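Local coordinates for cyclic UMP-AMP synthase (Rhodothermus marinus SG0.5JP17-172, PDB 6E0K), which makes the cyclic dinucleotide 3',3'-cUAMP from UTP and ATP, a second messenger that triggers abortive infection in bacterial defence against phage, at residues A[212-217]-A[265-270]; A[218-223]-A[251-256]; A[249-252]-A[257-260]. All coordinates share one frame; numbering follows the deposited sequence.

Interaction 1 of 3, residues A[212-217]-A[265-270]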
loop_
_atom_site.group_PDB
_atom_site.type_symbol
_atom_site.label_atom_id
_atom_site.label_comp_id
_atom_site.label_asym_id
_atom_site.label_seq_id
_atom_site.Cartn_x
_atom_site.Cartn_y
_atom_site.Cartn_z
ATOM N N SER A 212 5.283 3.584 -5.341
ATOM C CA SER A 212 5.309 2.169 -4.975
ATOM C C SER A 212 3.926 1.530 -5.019
ATOM O O SER A 212 3.746 0.443 -5.579
ATOM C CB SER A 212 5.911 2.000 -3.581
ATOM O OG SER A 212 7.296 2.318 -3.599
ATOM N N TYR A 213 2.936 2.178 -4.419
ATOM C CA TYR A 213 1.615 1.566 -4.381
ATOM C C TYR A 213 1.053 1.383 -5.788
ATOM O O TYR A 213 0.519 0.317 -6.121
ATOM C CB TYR A 213 0.684 2.413 -3.515
ATOM C CG TYR A 213 -0.760 1.980 -3.554
ATOM C CD1 TYR A 213 -1.187 0.880 -2.822
ATOM C CD2 TYR A 213 -1.691 2.677 -4.310
ATOM C CE1 TYR A 213 -2.513 0.488 -2.830
ATOM C CE2 TYR A 213 -3.030 2.285 -4.338
ATOM C CZ TYR A 213 -3.425 1.180 -3.594
ATOM O OH TYR A 213 -4.748 0.778 -3.599
ATOM N N PHE A 214 1.169 2.415 -6.634
ATOM C CA PHE A 214 0.674 2.312 -8.007
ATOM C C PHE A 214 1.422 1.239 -8.787
ATOM O O PHE A 214 0.835 0.535 -9.621
ATOM C CB PHE A 214 0.804 3.659 -8.718
ATOM C CG PHE A 214 -0.099 4.734 -8.187
ATOM C CD1 PHE A 214 -1.309 4.422 -7.591
ATOM C CD2 PHE A 214 0.271 6.067 -8.296
ATOM C CE1 PHE A 214 -2.141 5.424 -7.112
ATOM C CE2 PHE A 214 -0.545 7.074 -7.817
ATOM C CZ PHE A 214 -1.756 6.751 -7.225
ATOM N N LEU A 215 2.725 1.094 -8.526
ATOM C CA LEU A 215 3.502 0.081 -9.237
ATOM C C LEU A 215 3.060 -1.320 -8.832
ATOM O O LEU A 215 2.930 -2.200 -9.691
ATOM C CB LEU A 215 4.997 0.286 -8.973
ATOM C CG LEU A 215 5.932 -0.733 -9.615
ATOM C CD1 LEU A 215 5.744 -0.761 -11.117
ATOM C CD2 LEU A 215 7.370 -0.396 -9.235
ATOM N N GLU A 216 2.802 -1.540 -7.534
ATOM C CA GLU A 216 2.271 -2.831 -7.091
ATOM C C GLU A 216 0.943 -3.130 -7.763
ATOM O O GLU A 216 0.718 -4.241 -8.262
ATOM C CB GLU A 216 2.105 -2.858 -5.565
ATOM C CG GLU A 216 3.423 -2.888 -4.824
ATOM C CD GLU A 216 3.304 -3.240 -3.339
ATOM O OE1 GLU A 216 2.252 -3.752 -2.860
ATOM O OE2 GLU A 216 4.291 -2.969 -2.638
ATOM N N CYS A 217 0.047 -2.141 -7.793
ATOM C CA CYS A 217 -1.248 -2.343 -8.432
ATOM C C CYS A 217 -1.095 -2.633 -9.919
ATOM O O CYS A 217 -1.813 -3.477 -10.467
ATOM C CB CYS A 217 -2.146 -1.119 -8.217
ATOM S SG CYS A 217 -2.684 -0.880 -6.501
ATOM N N GLU A 265 -5.918 10.005 -5.748
ATOM C CA GLU A 265 -5.843 8.638 -5.242
ATOM C C GLU A 265 -5.553 7.626 -6.348
ATOM O O GLU A 265 -5.208 6.475 -6.057
ATOM C CB GLU A 265 -7.156 8.273 -4.540
ATOM C CG GLU A 265 -7.463 9.074 -3.268
ATOM C CD GLU A 265 -7.787 10.541 -3.535
ATOM O OE1 GLU A 265 -8.337 10.853 -4.614
ATOM O OE2 GLU A 265 -7.480 11.384 -2.663
ATOM N N GLN A 266 -5.699 8.021 -7.605
ATOM C CA GLN A 266 -5.504 7.143 -8.742
ATOM C C GLN A 266 -4.285 7.583 -9.538
ATOM O O GLN A 266 -3.829 8.727 -9.442
ATOM C CB GLN A 266 -6.748 7.148 -9.634
ATOM C CG GLN A 266 -7.993 6.779 -8.855
ATOM C CD GLN A 266 -9.251 7.075 -9.611
ATOM O OE1 GLN A 266 -9.506 8.217 -9.991
ATOM N NE2 GLN A 266 -10.051 6.045 -9.847
ATOM N N TRP A 267 -3.772 6.657 -10.332
ATOM C CA TRP A 267 -2.657 6.929 -11.223
ATOM C C TRP A 267 -3.215 7.423 -12.554
ATOM O O TRP A 267 -4.412 7.687 -12.692
ATOM C CB TRP A 267 -1.803 5.675 -11.387
ATOM C CG TRP A 267 -0.343 5.934 -11.640
ATOM C CD1 TRP A 267 0.322 7.114 -11.483
ATOM C CD2 TRP A 267 0.631 4.974 -12.068
ATOM N NE1 TRP A 267 1.654 6.950 -11.795
ATOM C CE2 TRP A 267 1.868 5.646 -12.157
ATOM C CE3 TRP A 267 0.575 3.608 -12.385
ATOM C CZ2 TRP A 267 3.047 4.996 -12.550
ATOM C CZ3 TRP A 267 1.740 2.960 -12.768
ATOM C CH2 TRP A 267 2.964 3.661 -12.851
ATOM N N SER A 268 -2.359 7.561 -13.557
ATOM C CA SER A 268 -2.819 7.874 -14.897
ATOM C C SER A 268 -2.175 6.904 -15.873
ATOM O O SER A 268 -1.053 6.435 -15.659
ATOM C CB SER A 268 -2.514 9.327 -15.283
ATOM O OG SER A 268 -1.162 9.504 -15.671
ATOM N N GLU A 269 -2.924 6.560 -16.921
ATOM C CA GLU A 269 -2.381 5.667 -17.938
ATOM C C GLU A 269 -1.122 6.253 -18.554
ATOM O O GLU A 269 -0.176 5.522 -18.863
ATOM C CB GLU A 269 -3.412 5.403 -19.031
ATOM C CG GLU A 269 -4.618 4.612 -18.568
ATOM C CD GLU A 269 -5.482 4.203 -19.730
ATOM O OE1 GLU A 269 -4.910 3.837 -20.779
ATOM O OE2 GLU A 269 -6.725 4.274 -19.607
ATOM N N GLU A 270 -1.082 7.572 -18.727
ATOM C CA GLU A 270 0.099 8.175 -19.330
ATOM C C GLU A 270 1.322 8.012 -18.437
ATOM O O GLU A 270 2.432 7.777 -18.935
ATOM C CB GLU A 270 -0.159 9.649 -19.636
ATOM C CG GLU A 270 0.901 10.254 -20.526
ATOM C CD GLU A 270 0.899 9.679 -21.943
ATOM O OE1 GLU A 270 -0.076 8.980 -22.328
ATOM O OE2 GLU A 270 1.879 9.919 -22.673
#

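Interaction 2 of 3, residues A[218-223]-A[251-256]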
loop_
_atom_site.group_PDB
_atom_site.type_symbol
_atom_site.label_atom_id
_atom_site.label_comp_id
_atom_site.label_asym_id
_atom_site.label_seq_id
_atom_site.Cartn_x
_atom_site.Cartn_y
_atom_site.Cartn_z
ATOM N N LEU A 218 -0.173 -1.939 -10.593
ATOM C CA LEU A 218 0.042 -2.185 -12.015
ATOM C C LEU A 218 0.466 -3.627 -12.249
ATOM O O LEU A 218 -0.091 -4.328 -13.104
ATOM C CB LEU A 218 1.096 -1.216 -12.557
ATOM C CG LEU A 218 1.375 -1.309 -14.058
ATOM C CD1 LEU A 218 0.224 -0.663 -14.838
ATOM C CD2 LEU A 218 2.709 -0.649 -14.410
ATOM N N LEU A 219 1.431 -4.099 -11.458
ATOM C CA LEU A 219 1.927 -5.462 -11.625
ATOM C C LEU A 219 0.899 -6.506 -11.209
ATOM O O LEU A 219 0.897 -7.624 -11.751
ATOM C CB LEU A 219 3.219 -5.625 -10.817
ATOM C CG LEU A 219 4.354 -4.749 -11.361
ATOM C CD1 LEU A 219 5.539 -4.710 -10.387
ATOM C CD2 LEU A 219 4.819 -5.204 -12.750
ATOM N N TYR A 220 0.019 -6.168 -10.265
ATOM C CA TYR A 220 -1.018 -7.107 -9.857
ATOM C C TYR A 220 -1.898 -7.515 -11.031
ATOM O O TYR A 220 -2.410 -8.643 -11.069
ATOM C CB TYR A 220 -1.868 -6.493 -8.745
ATOM C CG TYR A 220 -2.926 -7.443 -8.256
ATOM C CD1 TYR A 220 -2.604 -8.470 -7.383
ATOM C CD2 TYR A 220 -4.236 -7.321 -8.685
ATOM C CE1 TYR A 220 -3.563 -9.352 -6.942
ATOM C CE2 TYR A 220 -5.204 -8.207 -8.247
ATOM C CZ TYR A 220 -4.859 -9.208 -7.381
ATOM O OH TYR A 220 -5.820 -10.094 -6.941
ATOM N N ASN A 221 -2.064 -6.624 -12.004
ATOM C CA ASN A 221 -2.933 -6.896 -13.141
ATOM C C ASN A 221 -2.296 -7.773 -14.210
ATOM O O ASN A 221 -3.002 -8.189 -15.145
ATOM C CB ASN A 221 -3.376 -5.572 -13.755
ATOM C CG ASN A 221 -4.483 -4.929 -12.968
ATOM O OD1 ASN A 221 -5.647 -5.212 -13.217
ATOM N ND2 ASN A 221 -4.135 -4.095 -11.987
ATOM N N VAL A 222 -1.015 -8.081 -14.080
ATOM C CA VAL A 222 -0.300 -8.862 -15.091
ATOM C C VAL A 222 -0.599 -10.342 -14.873
ATOM O O VAL A 222 -0.569 -10.802 -13.721
ATOM C CB VAL A 222 1.197 -8.589 -14.992
ATOM C CG1 VAL A 222 1.976 -9.431 -16.002
ATOM C CG2 VAL A 222 1.490 -7.109 -15.195
ATOM N N PRO A 223 -0.879 -11.117 -15.930
ATOM C CA PRO A 223 -1.176 -12.545 -15.746
ATOM C C PRO A 223 -0.060 -13.270 -15.009
ATOM O O PRO A 223 1.119 -12.948 -15.159
ATOM C CB PRO A 223 -1.321 -13.067 -17.180
ATOM C CG PRO A 223 -1.740 -11.864 -17.977
ATOM C CD PRO A 223 -0.993 -10.710 -17.346
ATOM N N ARG A 251 -7.641 -2.789 -12.062
ATOM C CA ARG A 251 -8.142 -2.617 -10.713
ATOM C C ARG A 251 -6.961 -2.632 -9.761
ATOM O O ARG A 251 -5.935 -3.258 -10.033
ATOM C CB ARG A 251 -9.128 -3.730 -10.354
ATOM C CG ARG A 251 -10.301 -3.814 -11.305
ATOM C CD ARG A 251 -11.319 -2.765 -10.955
ATOM N NE ARG A 251 -12.084 -3.170 -9.782
ATOM C CZ ARG A 251 -12.946 -2.389 -9.142
ATOM N NH1 ARG A 251 -13.153 -1.140 -9.549
ATOM N NH2 ARG A 251 -13.599 -2.858 -8.084
ATOM N N CYS A 252 -7.103 -1.924 -8.650
ATOM C CA CYS A 252 -6.086 -1.986 -7.618
ATOM C C CYS A 252 -6.008 -3.391 -7.033
ATOM O O CYS A 252 -6.931 -4.200 -7.161
ATOM C CB CYS A 252 -6.382 -0.969 -6.521
ATOM S SG CYS A 252 -6.083 0.731 -7.098
ATOM N N GLN A 253 -4.879 -3.667 -6.381
ATOM C CA GLN A 253 -4.666 -4.978 -5.777
ATOM C C GLN A 253 -5.735 -5.306 -4.739
ATOM O O GLN A 253 -6.035 -6.485 -4.516
ATOM C CB GLN A 253 -3.264 -5.033 -5.167
ATOM C CG GLN A 253 -2.870 -6.371 -4.548
ATOM C CD GLN A 253 -1.368 -6.465 -4.345
ATOM O OE1 GLN A 253 -0.612 -6.422 -5.316
ATOM N NE2 GLN A 253 -0.935 -6.604 -3.109
ATOM N N ASN A 254 -6.329 -4.291 -4.098
ATOM C CA ASN A 254 -7.389 -4.567 -3.128
ATOM C C ASN A 254 -8.680 -5.065 -3.770
ATOM O O ASN A 254 -9.585 -5.474 -3.039
ATOM C CB ASN A 254 -7.686 -3.340 -2.244
ATOM C CG ASN A 254 -8.186 -2.118 -3.027
ATOM O OD1 ASN A 254 -8.837 -2.236 -4.059
ATOM N ND2 ASN A 254 -7.895 -0.937 -2.503
ATOM N N GLY A 255 -8.786 -5.041 -5.100
ATOM C CA GLY A 255 -9.973 -5.500 -5.792
ATOM C C GLY A 255 -11.158 -4.561 -5.736
ATOM O O GLY A 255 -12.232 -4.908 -6.259
ATOM N N GLN A 256 -11.009 -3.383 -5.129
ATOM C CA GLN A 256 -12.126 -2.462 -4.933
ATOM C C GLN A 256 -12.048 -1.209 -5.788
ATOM O O GLN A 256 -13.080 -0.734 -6.272
ATOM C CB GLN A 256 -12.219 -2.032 -3.465
ATOM C CG GLN A 256 -12.220 -3.157 -2.463
ATOM C CD GLN A 256 -13.166 -4.272 -2.832
ATOM O OE1 GLN A 256 -14.360 -4.056 -3.067
ATOM N NE2 GLN A 256 -12.629 -5.484 -2.901
HETATM O O HOH W 1 -7.920 -5.641 -12.412
#

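Interaction 3 of 3, residues A[249-252]-A[257-260]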
loop_
_atom_site.group_PDB
_atom_site.type_symbol
_atom_site.label_atom_id
_atom_site.label_comp_id
_atom_site.label_asym_id
_atom_site.label_seq_id
_atom_site.Cartn_x
_atom_site.Cartn_y
_atom_site.Cartn_z
ATOM N N LYS A 249 -9.146 -0.600 -17.620
ATOM C CA LYS A 249 -9.962 -1.285 -16.625
ATOM C C LYS A 249 -9.137 -1.953 -15.531
ATOM O O LYS A 249 -9.670 -2.796 -14.802
ATOM C CB LYS A 249 -10.868 -2.330 -17.283
ATOM C CG LYS A 249 -11.797 -1.816 -18.377
ATOM C CD LYS A 249 -12.784 -2.910 -18.784
ATOM C CE LYS A 249 -13.685 -2.472 -19.927
ATOM N NZ LYS A 249 -14.925 -3.302 -20.004
ATOM N N PHE A 250 -7.858 -1.602 -15.392
ATOM C CA PHE A 250 -7.060 -2.185 -14.316
ATOM C C PHE A 250 -7.657 -1.823 -12.965
ATOM O O PHE A 250 -8.115 -0.698 -12.744
ATOM C CB PHE A 250 -5.604 -1.708 -14.362
ATOM C CG PHE A 250 -4.732 -2.460 -15.338
ATOM C CD1 PHE A 250 -5.284 -3.219 -16.361
ATOM C CD2 PHE A 250 -3.351 -2.408 -15.216
ATOM C CE1 PHE A 250 -4.467 -3.893 -17.262
ATOM C CE2 PHE A 250 -2.533 -3.081 -16.100
ATOM C CZ PHE A 250 -3.088 -3.828 -17.123
ATOM N N ARG A 251 -7.641 -2.789 -12.062
ATOM C CA ARG A 251 -8.142 -2.617 -10.713
ATOM C C ARG A 251 -6.961 -2.632 -9.761
ATOM O O ARG A 251 -5.935 -3.258 -10.033
ATOM C CB ARG A 251 -9.128 -3.730 -10.354
ATOM C CG ARG A 251 -10.301 -3.814 -11.305
ATOM C CD ARG A 251 -11.319 -2.765 -10.955
ATOM N NE ARG A 251 -12.084 -3.170 -9.782
ATOM C CZ ARG A 251 -12.946 -2.389 -9.142
ATOM N NH1 ARG A 251 -13.153 -1.140 -9.549
ATOM N NH2 ARG A 251 -13.599 -2.858 -8.084
ATOM N N CYS A 252 -7.103 -1.924 -8.650
ATOM C CA CYS A 252 -6.086 -1.986 -7.618
ATOM C C CYS A 252 -6.008 -3.391 -7.033
ATOM O O CYS A 252 -6.931 -4.200 -7.161
ATOM C CB CYS A 252 -6.382 -0.969 -6.521
ATOM S SG CYS A 252 -6.083 0.731 -7.098
ATOM N N ASP A 257 -10.861 -0.642 -5.943
ATOM C CA ASP A 257 -10.647 0.653 -6.572
ATOM C C ASP A 257 -10.154 0.489 -8.002
ATOM O O ASP A 257 -9.506 -0.504 -8.347
ATOM C CB ASP A 257 -9.603 1.479 -5.812
ATOM C CG ASP A 257 -9.936 1.670 -4.340
ATOM O OD1 ASP A 257 -11.123 1.839 -3.992
ATOM O OD2 ASP A 257 -8.976 1.677 -3.538
ATOM N N ASP A 258 -10.445 1.495 -8.826
ATOM C CA ASP A 258 -9.799 1.611 -10.125
ATOM C C ASP A 258 -8.398 2.179 -9.963
ATOM O O ASP A 258 -8.176 3.110 -9.183
ATOM C CB ASP A 258 -10.593 2.512 -11.063
ATOM C CG ASP A 258 -11.861 1.866 -11.560
ATOM O OD1 ASP A 258 -12.001 0.633 -11.419
ATOM O OD2 ASP A 258 -12.706 2.595 -12.112
ATOM N N LEU A 259 -7.458 1.633 -10.729
ATOM C CA LEU A 259 -6.090 2.128 -10.656
ATOM C C LEU A 259 -5.952 3.479 -11.350
ATOM O O LEU A 259 -5.180 4.334 -10.900
ATOM C CB LEU A 259 -5.127 1.108 -11.268
ATOM C CG LEU A 259 -3.656 1.529 -11.354
ATOM C CD1 LEU A 259 -3.145 1.960 -9.980
ATOM C CD2 LEU A 259 -2.839 0.381 -11.885
ATOM N N PHE A 260 -6.686 3.692 -12.438
ATOM C CA PHE A 260 -6.531 4.877 -13.271
ATOM C C PHE A 260 -7.774 5.754 -13.220
ATOM O O PHE A 260 -8.903 5.258 -13.295
ATOM C CB PHE A 260 -6.231 4.483 -14.717
ATOM C CG PHE A 260 -4.968 3.703 -14.860
ATOM C CD1 PHE A 260 -3.753 4.297 -14.572
ATOM C CD2 PHE A 260 -4.986 2.371 -15.255
ATOM C CE1 PHE A 260 -2.588 3.587 -14.675
ATOM C CE2 PHE A 260 -3.813 1.653 -15.363
ATOM C CZ PHE A 260 -2.609 2.267 -15.074
HETATM O O HOH W 2 -12.459 -1.111 -13.605
HETATM O O HOH W 3 -8.363 1.766 -13.810
#

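Interaction 1 of 3, residues A[212-217]-A[265-270]
The Phe214 ring has Trp267 over one face: Trp267 CB stands 3.8 Å from the centroid of the phenyl ring and only 14° off its normal. At the edge of the same ring, near its plane, lies a backbone oxygen, with Phe214 CE1 3.4 Å from Glu265 O, while Phe214 CZ approaches the carbonyl carbon of Gln266. The indole in turn presents a face to Phe214, whose CB sits 3.9 Å from the centroid of the six-membered ring of Trp267. Further out, the phenyl and the five-membered ring of the indole form an offset stack with planes 18° apart and centroids 4.5 Å apart, closest between Phe214 CD2 and Trp267 CD1 at 3.4 Å. Each residue thus lays its CB on the other's ring. Phe214 achieves this by turning CG away from its own carbonyl carbon, which carries the ring out from helix 212-220 toward the 265-267 backbone.

Aromatic residues suit both places, because each ring offers a face to the other residue's CB while the two rings still overlap in an offset stack. Ser268 follows at the N-cap of helix 269-285, where its short hydroxyl side chain caps Lys271 N. Ser212 and Glu265 are both ATP-binding residues, consistent with a contact that helps to set two parts of the nucleotide site relative to each other. No hydrogen bond crosses between the segments. Their cohesion is aromatic and dispersive, with a probable small electrostatic gain where the electron-poor edge of the Phe214 ring faces the carbonyl oxygen of Glu265.

Interaction 2 of 3, residues A[218-223]-A[251-256]
Tyr220 and Gln253 cross at about a right angle, the phenol facing the aliphatic part of the glutamine. With CG anti to the backbone N (chi1 -178°), the Tyr220 ring swings toward Gln253. Gln253 CG lies over that face, 4.0 Å from the centroid of the Tyr220 ring, in a CH-pi contact, with Gln253 CA nearer the rim. The amide is tilted 49° from the ring plane and brings Gln253 OE1 to 3.5 Å from Tyr220 CD1. Glutamine fits because its methylene CG packs on the ring while its amide reaches beyond it: OE1 accepts from Tyr186 OH and NE2 donates to His171 O, which should fix the amide's rotation. Lys178 adds a cation-pi contact to Tyr220.

Residues 251-256 bend through a type I beta turn from Cys252 to Gly255, against the C-terminal part of helix 212-220. Gly255 takes a positive phi, easy for glycine, and Asn254 OD1 receives Gln256 N at 2.7 Å in an Asx turn. Just before the turn, Asn221 reads the backbone of Arg251 with both ends of its amide. Asn221 ND2 donates to Arg251 O over 2.8 Å, nearly straight (163°) and in the amide plane; Asn221 OD1 accepts a weak bond from Arg251 N at 3.3 Å, and a water that accepts from Arg251 N also lies beside OD1. Asparagine, short and with both donor and acceptor, suits this position; ND2 also bonds Cys217 O in the preceding helix. Arg251 itself curls back over the turn: NH1 is held in a salt bridge by Asp258 OD1, and Arg251 NH2 donates to Gly255 O at 3.1 Å.

Interaction 3 of 3, residues A[249-252]-A[257-260]
Arg251 and Asp258 face each other as the non-hydrogen-bonded pair of a single antiparallel beta bridge, flanked by Cys252 N to Asp257 O (2.8 Å) and by Leu259 N to Phe250 O (3.2 Å, 178° at the hydrogen). From this bridge the arginine chain leaves with Arg251 CB 3.8 Å from Asp257 O. Bends at chi2 and chi3 then fold it back over the partner segment, so that Arg251 CD passes 3.5 Å from Asp258 OD1 and one guanidinium face lies over Asp257 O. At the tip, Arg251 NH1 forms a salt bridge with Asp258 OD1 at 2.8 Å. The carboxylate oxygen lies in the guanidinium plane but is approached from above its own plane, the two groups being turned 75° apart. A water also donates to OD1, so two donors grip this atom. Arginine suits the place because its long chain can double back, and the short aspartate keeps its charge close to the bridge.

Across the bridge, the Cys252 thiol packs on Asp257 CB. Phe250 and Phe260, running side by side and pointing the same way, meet with Phe250 CB 3.9 Å from Phe260 CE2.

Overall arrangement
From the N-terminal side, helix 212-220 comes first and supplies one partner to interaction 1 and, in its last turn and the residues beyond, one to interaction 2. The chain then runs through helix 231-244 and returns at 249, and residues 251-256 close interaction 2. Interaction 3 begins within that return, sharing Arg251 and Cys252, and closes a short loop at 257-260; the loops of interactions 2 and 3 overlap. Residues 265-270 close interaction 1 last, and its loop encloses both others. A backbone hydrogen bond between Leu259 and Trp267 links interactions 3 and 1. Interactions 1 and 2 join the loop ahead of helix 269-285 to helix 212-220, while interaction 3 pairs the loop with itself.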